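Local coordinates for protein beta-galactosidase (Bacillus circulans subsp. alkalophilus, PDB 3TTY) that hydrolyses terminal non-reducing beta-D-galactose residues from beta-galactosides, as a trimeric TIM-barrel glycoside hydrolase, at residues A[397-411]-A[452-465]. Sequence-based numbering, arbitrary orientation.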
ATOM      1  N   ALA A 397     -24.896  29.685  21.468  1.00 21.37           N
ATOM      2  CA  ALA A 397     -23.879  30.161  20.541  1.00 23.57           C
ATOM      3  C   ALA A 397     -24.398  31.279  19.655  1.00 26.10           C
ATOM      4  O   ALA A 397     -25.570  31.273  19.260  1.00 24.69           O
ATOM      5  CB  ALA A 397     -23.369  29.014  19.679  1.00 22.10           C
ATOM      6  N   LYS A 398     -23.516  32.233  19.356  1.00 21.28           N
ATOM      7  CA  LYS A 398     -23.799  33.307  18.406  1.00 26.33           C
ATOM      8  C   LYS A 398     -22.958  33.078  17.171  1.00 25.12           C
ATOM      9  O   LYS A 398     -23.062  33.815  16.196  1.00 23.80           O
ATOM     10  CB  LYS A 398     -23.449  34.688  18.984  1.00 24.47           C
ATOM     11  CG  LYS A 398     -24.224  35.091  20.223  1.00 25.48           C
ATOM     12  CD  LYS A 398     -25.714  35.050  19.996  1.00 36.21           C
ATOM     13  CE  LYS A 398     -26.452  35.481  21.259  1.00 47.95           C
ATOM     14  NZ  LYS A 398     -25.990  36.825  21.754  1.00 48.76           N
ATOM     15  N   VAL A 399     -22.104  32.062  17.225  1.00 21.53           N
ATOM     16  CA  VAL A 399     -21.266  31.726  16.087  1.00 23.18           C
ATOM     17  C   VAL A 399     -21.582  30.297  15.631  1.00 25.32           C
ATOM     18  O   VAL A 399     -21.671  29.384  16.455  1.00 25.15           O
ATOM     19  CB  VAL A 399     -19.768  31.860  16.450  1.00 24.17           C
ATOM     20  CG1 VAL A 399     -18.880  31.450  15.281  1.00 18.57           C
ATOM     21  CG2 VAL A 399     -19.456  33.284  16.915  1.00 19.23           C
ATOM     22  N   ALA A 400     -21.761  30.107  14.323  1.00 20.83           N
ATOM     23  CA  ALA A 400     -22.047  28.785  13.763  1.00 18.26           C
ATOM     24  C   ALA A 400     -21.024  28.401  12.702  1.00 22.79           C
ATOM     25  O   ALA A 400     -20.515  29.263  11.983  1.00 22.04           O
ATOM     26  CB  ALA A 400     -23.434  28.738  13.180  1.00 16.94           C
ATOM     27  N   VAL A 401     -20.727  27.108  12.616  1.00 15.06           N
ATOM     28  CA  VAL A 401     -19.893  26.580  11.547  1.00 21.27           C
ATOM     29  C   VAL A 401     -20.555  25.376  10.869  1.00 22.59           C
ATOM     30  O   VAL A 401     -20.974  24.404  11.517  1.00 19.22           O
ATOM     31  CB  VAL A 401     -18.457  26.261  12.011  1.00 22.18           C
ATOM     32  CG1 VAL A 401     -18.453  25.828  13.447  1.00 30.74           C
ATOM     33  CG2 VAL A 401     -17.818  25.222  11.100  1.00 16.19           C
ATOM     34  N   MET A 402     -20.653  25.484   9.551  1.00 19.05           N
ATOM     35  CA  MET A 402     -21.427  24.576   8.733  1.00 18.10           C
ATOM     36  C   MET A 402     -20.584  23.400   8.295  1.00 17.79           C
ATOM     37  O   MET A 402     -19.391  23.538   8.023  1.00 14.41           O
ATOM     38  CB  MET A 402     -21.936  25.301   7.484  1.00 17.85           C
ATOM     39  CG  MET A 402     -23.081  26.256   7.722  1.00 17.50           C
ATOM     40  SD  MET A 402     -23.480  27.172   6.224  1.00 18.32           S
ATOM     41  CE  MET A 402     -25.049  27.892   6.687  1.00 16.20           C
ATOM     42  N   TYR A 403     -21.233  22.246   8.223  1.00 17.14           N
ATOM     43  CA  TYR A 403     -20.624  21.016   7.769  1.00 17.33           C
ATOM     44  C   TYR A 403     -21.729  20.283   7.010  1.00 15.29           C
ATOM     45  O   TYR A 403     -22.891  20.330   7.404  1.00 15.90           O
ATOM     46  CB  TYR A 403     -20.141  20.177   8.972  1.00 14.36           C
ATOM     47  CG  TYR A 403     -19.814  18.753   8.594  1.00 15.64           C
ATOM     48  CD1 TYR A 403     -18.649  18.449   7.890  1.00 16.48           C
ATOM     49  CD2 TYR A 403     -20.680  17.715   8.903  1.00 17.93           C
ATOM     50  CE1 TYR A 403     -18.354  17.156   7.518  1.00 19.04           C
ATOM     51  CE2 TYR A 403     -20.389  16.408   8.535  1.00 17.50           C
ATOM     52  CZ  TYR A 403     -19.224  16.141   7.841  1.00 16.43           C
ATOM     53  OH  TYR A 403     -18.930  14.856   7.467  1.00 19.32           O
ATOM     54  N   ASP A 404     -21.381  19.607   5.928  1.00 16.82           N
ATOM     55  CA  ASP A 404     -22.388  18.908   5.137  1.00 15.93           C
ATOM     56  C   ASP A 404     -21.814  17.650   4.525  1.00 16.11           C
ATOM     57  O   ASP A 404     -20.742  17.699   3.926  1.00 15.29           O
ATOM     58  CB  ASP A 404     -22.903  19.810   4.012  1.00 16.21           C
ATOM     59  CG  ASP A 404     -24.029  19.163   3.223  1.00 17.07           C
ATOM     60  OD1 ASP A 404     -23.772  18.667   2.116  1.00 21.26           O
ATOM     61  OD2 ASP A 404     -25.169  19.129   3.722  1.00 17.30           O
ATOM     62  N   TRP A 405     -22.535  16.534   4.631  1.00 15.19           N
ATOM     63  CA  TRP A 405     -22.010  15.256   4.136  1.00 15.77           C
ATOM     64  C   TRP A 405     -21.957  15.163   2.613  1.00 15.51           C
ATOM     65  O   TRP A 405     -21.058  14.506   2.061  1.00 16.29           O
ATOM     66  CB  TRP A 405     -22.785  14.048   4.706  1.00 15.80           C
ATOM     67  CG  TRP A 405     -22.208  13.490   5.966  1.00 14.61           C
ATOM     68  CD1 TRP A 405     -21.305  12.472   6.078  1.00 17.21           C
ATOM     69  CD2 TRP A 405     -22.502  13.914   7.307  1.00 15.60           C
ATOM     70  NE1 TRP A 405     -21.017  12.232   7.410  1.00 16.91           N
ATOM     71  CE2 TRP A 405     -21.743  13.101   8.182  1.00 14.76           C
ATOM     72  CE3 TRP A 405     -23.347  14.890   7.854  1.00 15.41           C
ATOM     73  CZ2 TRP A 405     -21.790  13.246   9.574  1.00 15.54           C
ATOM     74  CZ3 TRP A 405     -23.395  15.029   9.241  1.00 18.25           C
ATOM     75  CH2 TRP A 405     -22.619  14.215  10.083  1.00 13.56           C
ATOM     76  N   GLU A 406     -22.915  15.796   1.934  1.00 16.84           N
ATOM     77  CA  GLU A 406     -23.003  15.701   0.471  1.00 13.68           C
ATOM     78  C   GLU A 406     -21.902  16.547  -0.134  1.00 16.81           C
ATOM     79  O   GLU A 406     -21.239  16.147  -1.094  1.00 17.28           O
ATOM     80  CB  GLU A 406     -24.378  16.131  -0.047  1.00 15.84           C
ATOM     81  CG  GLU A 406     -25.505  15.166   0.344  1.00 20.11           C
ATOM     82  CD  GLU A 406     -26.862  15.521  -0.259  1.00 23.09           C
ATOM     83  OE1 GLU A 406     -27.167  16.723  -0.397  1.00 29.36           O
ATOM     84  OE2 GLU A 406     -27.632  14.590  -0.594  1.00 23.10           O
ATOM     85  N   ASN A 407     -21.690  17.716   0.450  1.00 15.19           N
ATOM     86  CA  ASN A 407     -20.535  18.527   0.093  1.00 18.68           C
ATOM     87  C   ASN A 407     -19.237  17.730   0.287  1.00 19.23           C
ATOM     88  O   ASN A 407     -18.349  17.751  -0.569  1.00 19.21           O
ATOM     89  CB  ASN A 407     -20.509  19.785   0.954  1.00 16.59           C
ATOM     90  CG  ASN A 407     -19.344  20.690   0.631  1.00 19.94           C
ATOM     91  OD1 ASN A 407     -19.059  20.950  -0.535  1.00 21.38           O
ATOM     92  ND2 ASN A 407     -18.660  21.185   1.671  1.00 18.03           N
ATOM     93  N   ARG A 408     -19.136  17.027   1.415  1.00 15.45           N
ATOM     94  CA  ARG A 408     -17.970  16.198   1.703  1.00 15.80           C
ATOM     95  C   ARG A 408     -17.736  15.126   0.633  1.00 18.00           C
ATOM     96  O   ARG A 408     -16.629  14.986   0.115  1.00 19.79           O
ATOM     97  CB  ARG A 408     -18.105  15.537   3.076  1.00 14.78           C
ATOM     98  CG  ARG A 408     -16.953  14.600   3.408  1.00 17.50           C
ATOM     99  CD  ARG A 408     -16.936  14.200   4.884  1.00 20.79           C
ATOM    100  NE  ARG A 408     -15.772  13.383   5.229  1.00 23.58           N
ATOM    101  CZ  ARG A 408     -15.532  12.900   6.449  1.00 22.01           C
ATOM    102  NH1 ARG A 408     -16.375  13.153   7.443  1.00 18.64           N
ATOM    103  NH2 ARG A 408     -14.459  12.155   6.676  1.00 18.73           N
ATOM    104  N   TRP A 409     -18.777  14.360   0.318  1.00 14.67           N
ATOM    105  CA  TRP A 409     -18.685  13.327  -0.708  1.00 15.21           C
ATOM    106  C   TRP A 409     -18.207  13.874  -2.054  1.00 19.64           C
ATOM    107  O   TRP A 409     -17.302  13.306  -2.684  1.00 16.20           O
ATOM    108  CB  TRP A 409     -20.037  12.651  -0.901  1.00 14.98           C
ATOM    109  CG  TRP A 409     -20.497  11.850   0.280  1.00 18.31           C
ATOM    110  CD1 TRP A 409     -19.716  11.317   1.269  1.00 18.00           C
ATOM    111  CD2 TRP A 409     -21.849  11.499   0.600  1.00 15.52           C
ATOM    112  NE1 TRP A 409     -20.504  10.653   2.177  1.00 20.56           N
ATOM    113  CE2 TRP A 409     -21.815  10.747   1.789  1.00 18.48           C
ATOM    114  CE3 TRP A 409     -23.083  11.749  -0.007  1.00 13.36           C
ATOM    115  CZ2 TRP A 409     -22.967  10.227   2.378  1.00 19.48           C
ATOM    116  CZ3 TRP A 409     -24.220  11.250   0.577  1.00 17.85           C
ATOM    117  CH2 TRP A 409     -24.159  10.488   1.760  1.00 20.47           C
ATOM    118  N   ALA A 410     -18.820  14.963  -2.506  1.00 13.42           N
ATOM    119  CA  ALA A 410     -18.405  15.573  -3.771  1.00 19.30           C
ATOM    120  C   ALA A 410     -16.935  16.028  -3.735  1.00 21.01           C
ATOM    121  O   ALA A 410     -16.166  15.753  -4.668  1.00 18.22           O
ATOM    122  CB  ALA A 410     -19.323  16.721  -4.149  1.00 18.88           C
ATOM    123  N   LEU A 411     -16.539  16.696  -2.652  1.00 17.65           N
ATOM    124  CA  LEU A 411     -15.142  17.098  -2.493  1.00 17.19           C
ATOM    125  C   LEU A 411     -14.209  15.902  -2.511  1.00 19.56           C
ATOM    126  O   LEU A 411     -13.181  15.922  -3.171  1.00 20.73           O
ATOM    127  CB  LEU A 411     -14.936  17.869  -1.192  1.00 20.45           C
ATOM    128  CG  LEU A 411     -15.256  19.357  -1.217  1.00 19.43           C
ATOM    129  CD1 LEU A 411     -15.020  19.950   0.154  1.00 20.38           C
ATOM    130  CD2 LEU A 411     -14.410  20.062  -2.276  1.00 17.15           C
ATOM    131  N   LYS A 452     -30.605  32.978  14.507  1.00 31.18           N
ATOM    132  CA  LYS A 452     -30.080  33.064  15.869  1.00 29.99           C
ATOM    133  C   LYS A 452     -28.577  33.384  15.920  1.00 31.28           C
ATOM    134  O   LYS A 452     -28.024  33.661  16.986  1.00 31.05           O
ATOM    135  CB  LYS A 452     -30.384  31.773  16.641  1.00 34.21           C
ATOM    136  CG  LYS A 452     -29.891  30.505  15.969  1.00 32.12           C
ATOM    137  CD  LYS A 452     -30.530  29.249  16.578  1.00 41.96           C
ATOM    138  CE  LYS A 452     -29.966  28.916  17.960  1.00 47.86           C
ATOM    139  NZ  LYS A 452     -30.452  27.597  18.489  1.00 46.89           N
ATOM    140  N   TYR A 453     -27.915  33.358  14.770  1.00 25.72           N
ATOM    141  CA  TYR A 453     -26.477  33.572  14.756  1.00 26.84           C
ATOM    142  C   TYR A 453     -26.087  34.991  14.377  1.00 23.38           C
ATOM    143  O   TYR A 453     -26.877  35.740  13.808  1.00 25.45           O
ATOM    144  CB  TYR A 453     -25.781  32.533  13.866  1.00 24.68           C
ATOM    145  CG  TYR A 453     -26.085  31.127  14.342  1.00 27.99           C
ATOM    146  CD1 TYR A 453     -25.594  30.671  15.563  1.00 26.46           C
ATOM    147  CD2 TYR A 453     -26.895  30.273  13.597  1.00 23.77           C
ATOM    148  CE1 TYR A 453     -25.889  29.396  16.026  1.00 26.57           C
ATOM    149  CE2 TYR A 453     -27.193  28.997  14.052  1.00 26.97           C
ATOM    150  CZ  TYR A 453     -26.686  28.565  15.267  1.00 27.48           C
ATOM    151  OH  TYR A 453     -26.976  27.303  15.725  1.00 22.73           O
ATOM    152  N   LYS A 454     -24.863  35.353  14.724  1.00 22.26           N
ATOM    153  CA  LYS A 454     -24.291  36.622  14.323  1.00 25.63           C
ATOM    154  C   LYS A 454     -23.122  36.391  13.378  1.00 24.02           C
ATOM    155  O   LYS A 454     -22.831  37.231  12.529  1.00 26.39           O
ATOM    156  CB  LYS A 454     -23.879  37.436  15.553  1.00 29.92           C
ATOM    157  CG  LYS A 454     -25.092  38.015  16.274  1.00 29.75           C
ATOM    158  CD  LYS A 454     -24.704  38.811  17.499  1.00 43.41           C
ATOM    159  CE  LYS A 454     -25.568  40.070  17.643  1.00 53.25           C
ATOM    160  NZ  LYS A 454     -25.187  41.153  16.664  1.00 49.43           N
ATOM    161  N   VAL A 455     -22.475  35.235  13.497  1.00 19.71           N
ATOM    162  CA  VAL A 455     -21.380  34.892  12.592  1.00 22.46           C
ATOM    163  C   VAL A 455     -21.547  33.470  12.071  1.00 23.02           C
ATOM    164  O   VAL A 455     -21.628  32.529  12.859  1.00 27.22           O
ATOM    165  CB  VAL A 455     -19.997  35.003  13.284  1.00 20.71           C
ATOM    166  CG1 VAL A 455     -18.898  34.590  12.321  1.00 21.17           C
ATOM    167  CG2 VAL A 455     -19.751  36.421  13.779  1.00 21.27           C
ATOM    168  N   VAL A 456     -21.597  33.309  10.754  1.00 23.99           N
ATOM    169  CA  VAL A 456     -21.761  31.982  10.152  1.00 22.81           C
ATOM    170  C   VAL A 456     -20.567  31.677   9.255  1.00 23.18           C
ATOM    171  O   VAL A 456     -20.281  32.417   8.310  1.00 24.36           O
ATOM    172  CB  VAL A 456     -23.087  31.861   9.344  1.00 19.08           C
ATOM    173  CG1 VAL A 456     -23.135  30.544   8.566  1.00 17.42           C
ATOM    174  CG2 VAL A 456     -24.284  31.979  10.265  1.00 21.21           C
ATOM    175  N   ILE A 457     -19.863  30.592   9.556  1.00 22.16           N
ATOM    176  CA  ILE A 457     -18.653  30.248   8.818  1.00 21.08           C
ATOM    177  C   ILE A 457     -18.831  28.945   8.033  1.00 19.76           C
ATOM    178  O   ILE A 457     -19.244  27.918   8.583  1.00 20.86           O
ATOM    179  CB  ILE A 457     -17.435  30.163   9.768  1.00 23.92           C
ATOM    180  CG1 ILE A 457     -17.373  31.409  10.653  1.00 23.14           C
ATOM    181  CG2 ILE A 457     -16.137  30.008   8.992  1.00 19.03           C
ATOM    182  CD1 ILE A 457     -16.251  31.386  11.665  1.00 21.17           C
ATOM    183  N   ALA A 458     -18.524  28.999   6.742  1.00 17.48           N
ATOM    184  CA  ALA A 458     -18.692  27.843   5.856  1.00 18.14           C
ATOM    185  C   ALA A 458     -17.398  27.550   5.105  1.00 18.39           C
ATOM    186  O   ALA A 458     -17.204  28.014   3.981  1.00 17.99           O
ATOM    187  CB  ALA A 458     -19.834  28.085   4.873  1.00 19.13           C
ATOM    188  N   PRO A 459     -16.499  26.784   5.736  1.00 17.15           N
ATOM    189  CA  PRO A 459     -15.232  26.411   5.105  1.00 16.41           C
ATOM    190  C   PRO A 459     -15.477  25.511   3.894  1.00 15.09           C
ATOM    191  O   PRO A 459     -16.162  24.500   4.012  1.00 17.09           O
ATOM    192  CB  PRO A 459     -14.509  25.636   6.214  1.00 18.57           C
ATOM    193  CG  PRO A 459     -15.158  26.098   7.496  1.00 15.26           C
ATOM    194  CD  PRO A 459     -16.592  26.299   7.124  1.00 12.93           C
ATOM    195  N   VAL A 460     -14.940  25.903   2.744  1.00 14.98           N
ATOM    196  CA  VAL A 460     -15.005  25.112   1.519  1.00 17.16           C
ATOM    197  C   VAL A 460     -16.415  24.616   1.214  1.00 20.97           C
ATOM    198  O   VAL A 460     -16.651  23.409   1.134  1.00 18.52           O
ATOM    199  CB  VAL A 460     -14.051  23.911   1.586  1.00 19.05           C
ATOM    200  CG1 VAL A 460     -13.754  23.395   0.200  1.00 22.49           C
ATOM    201  CG2 VAL A 460     -12.756  24.304   2.277  1.00 17.83           C
ATOM    202  N   MET A 461     -17.350  25.556   1.066  1.00 21.46           N
ATOM    203  CA  MET A 461     -18.713  25.236   0.671  1.00 17.88           C
ATOM    204  C   MET A 461     -18.699  25.069  -0.842  1.00 19.73           C
ATOM    205  O   MET A 461     -19.254  25.882  -1.594  1.00 17.84           O
ATOM    206  CB  MET A 461     -19.688  26.335   1.114  1.00 20.31           C
ATOM    207  CG  MET A 461     -21.170  25.926   1.095  1.00 17.88           C
ATOM    208  SD  MET A 461     -21.501  24.348   1.925  1.00 20.85           S
ATOM    209  CE  MET A 461     -20.982  24.741   3.604  1.00 21.87           C
ATOM    210  N   TYR A 462     -18.013  24.011  -1.258  1.00 16.83           N
ATOM    211  CA  TYR A 462     -17.868  23.604  -2.641  1.00 16.47           C
ATOM    212  C   TYR A 462     -19.219  23.370  -3.306  1.00 16.52           C
ATOM    213  O   TYR A 462     -19.500  23.929  -4.368  1.00 17.91           O
ATOM    214  CB  TYR A 462     -17.012  22.338  -2.675  1.00 18.17           C
ATOM    215  CG  TYR A 462     -16.944  21.601  -3.993  1.00 18.92           C
ATOM    216  CD1 TYR A 462     -16.146  22.064  -5.044  1.00 19.08           C
ATOM    217  CD2 TYR A 462     -17.633  20.405  -4.171  1.00 18.83           C
ATOM    218  CE1 TYR A 462     -16.071  21.362  -6.246  1.00 19.66           C
ATOM    219  CE2 TYR A 462     -17.557  19.703  -5.353  1.00 18.36           C
ATOM    220  CZ  TYR A 462     -16.782  20.180  -6.389  1.00 18.55           C
ATOM    221  OH  TYR A 462     -16.718  19.453  -7.563  1.00 21.64           O
ATOM    222  N   MET A 463     -20.066  22.565  -2.669  1.00 17.64           N
ATOM    223  CA  MET A 463     -21.424  22.364  -3.166  1.00 20.23           C
ATOM    224  C   MET A 463     -22.428  23.349  -2.553  1.00 20.00           C
ATOM    225  O   MET A 463     -22.563  23.447  -1.329  1.00 17.95           O
ATOM    226  CB  MET A 463     -21.901  20.927  -2.934  1.00 17.09           C
ATOM    227  CG  MET A 463     -23.415  20.726  -3.207  1.00 17.82           C
ATOM    228  SD  MET A 463     -23.944  19.041  -2.807  1.00 16.81           S
ATOM    229  CE  MET A 463     -22.828  18.144  -3.875  1.00 14.52           C
ATOM    230  N   VAL A 464     -23.132  24.067  -3.422  1.00 17.98           N
ATOM    231  CA  VAL A 464     -24.200  24.960  -3.007  1.00 21.62           C
ATOM    232  C   VAL A 464     -25.553  24.394  -3.436  1.00 21.19           C
ATOM    233  O   VAL A 464     -25.818  24.243  -4.625  1.00 21.02           O
ATOM    234  CB  VAL A 464     -23.995  26.361  -3.585  1.00 22.96           C
ATOM    235  CG1 VAL A 464     -25.229  27.219  -3.352  1.00 20.99           C
ATOM    236  CG2 VAL A 464     -22.766  26.998  -2.947  1.00 18.84           C
ATOM    237  N   LYS A 465     -26.392  24.062  -2.452  1.00 22.49           N
ATOM    238  CA  LYS A 465     -27.678  23.414  -2.689  1.00 23.11           C
ATOM    239  C   LYS A 465     -28.774  24.462  -2.877  1.00 24.10           C
ATOM    240  O   LYS A 465     -28.596  25.613  -2.488  1.00 21.71           O
ATOM    241  CB  LYS A 465     -28.034  22.497  -1.516  1.00 19.82           C
ATOM    242  CG  LYS A 465     -27.029  21.383  -1.235  1.00 24.65           C
ATOM    243  CD  LYS A 465     -27.475  20.585  -0.021  1.00 24.97           C
ATOM    244  CE  LYS A 465     -26.445  19.543   0.400  1.00 26.11           C
ATOM    245  NZ  LYS A 465     -26.998  18.679   1.488  1.00 24.45           N
TER
HETATM  246  O   HOH W   1     -18.493  23.491   5.325  1.00 13.31           O
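Strands 399-402 and 455-458 run parallel, their axes 4.7 Å apart and inclined by 18°, with V399 opposite V455 and V401 opposite I457. They are neighbours in the parallel part of a mixed sheet, flanked by strands 441-444 and 481-485, in the glutaminase I-like trimerisation domain. A400 N donates to V455 O, I457 N to A400 O and M402 N to I457 O, while K398 O takes both K454 N and V455 N at the start of the ladder. A400 drops CB onto the Y453 ring, 3.5 Å above its centroid and only 3° off the normal, a CH-pi contact; the ring's hydroxyl goes on to D442. On the same face M402, extended beyond CG, brings CE to 3.8 Å from V456 CG1. After the last ladder bond, one water donates to both M402 O and P459 O.

Beyond it, D404 N-caps helix 405-413: with CG anti to the backbone N (chi1 -176°), its OD1 accepts N407 N through the anti lone pair. K465 NZ forms salt bridges with D404 OD2 (2.9 Å) and E406 OE1 (2.7 Å), and E406 OE2 is salt-bridged to R223. Swapped for an alanine, D404 would probably leave N407 N uncapped and K465 with E406 as its one carboxylate here. L411 lays CD2 over one face of Y462, whose hydroxyl is hydrogen-bonded to Y357 OH of the second subunit, so this packing borders the trimer interface. N407 ties the helix to the loop with both ends of its amide: ND2 donates to V460 O at 3.0 Å, nearly in the amide plane, and M463 N reaches OD1 at 2.9 Å from above the carbonyl plane.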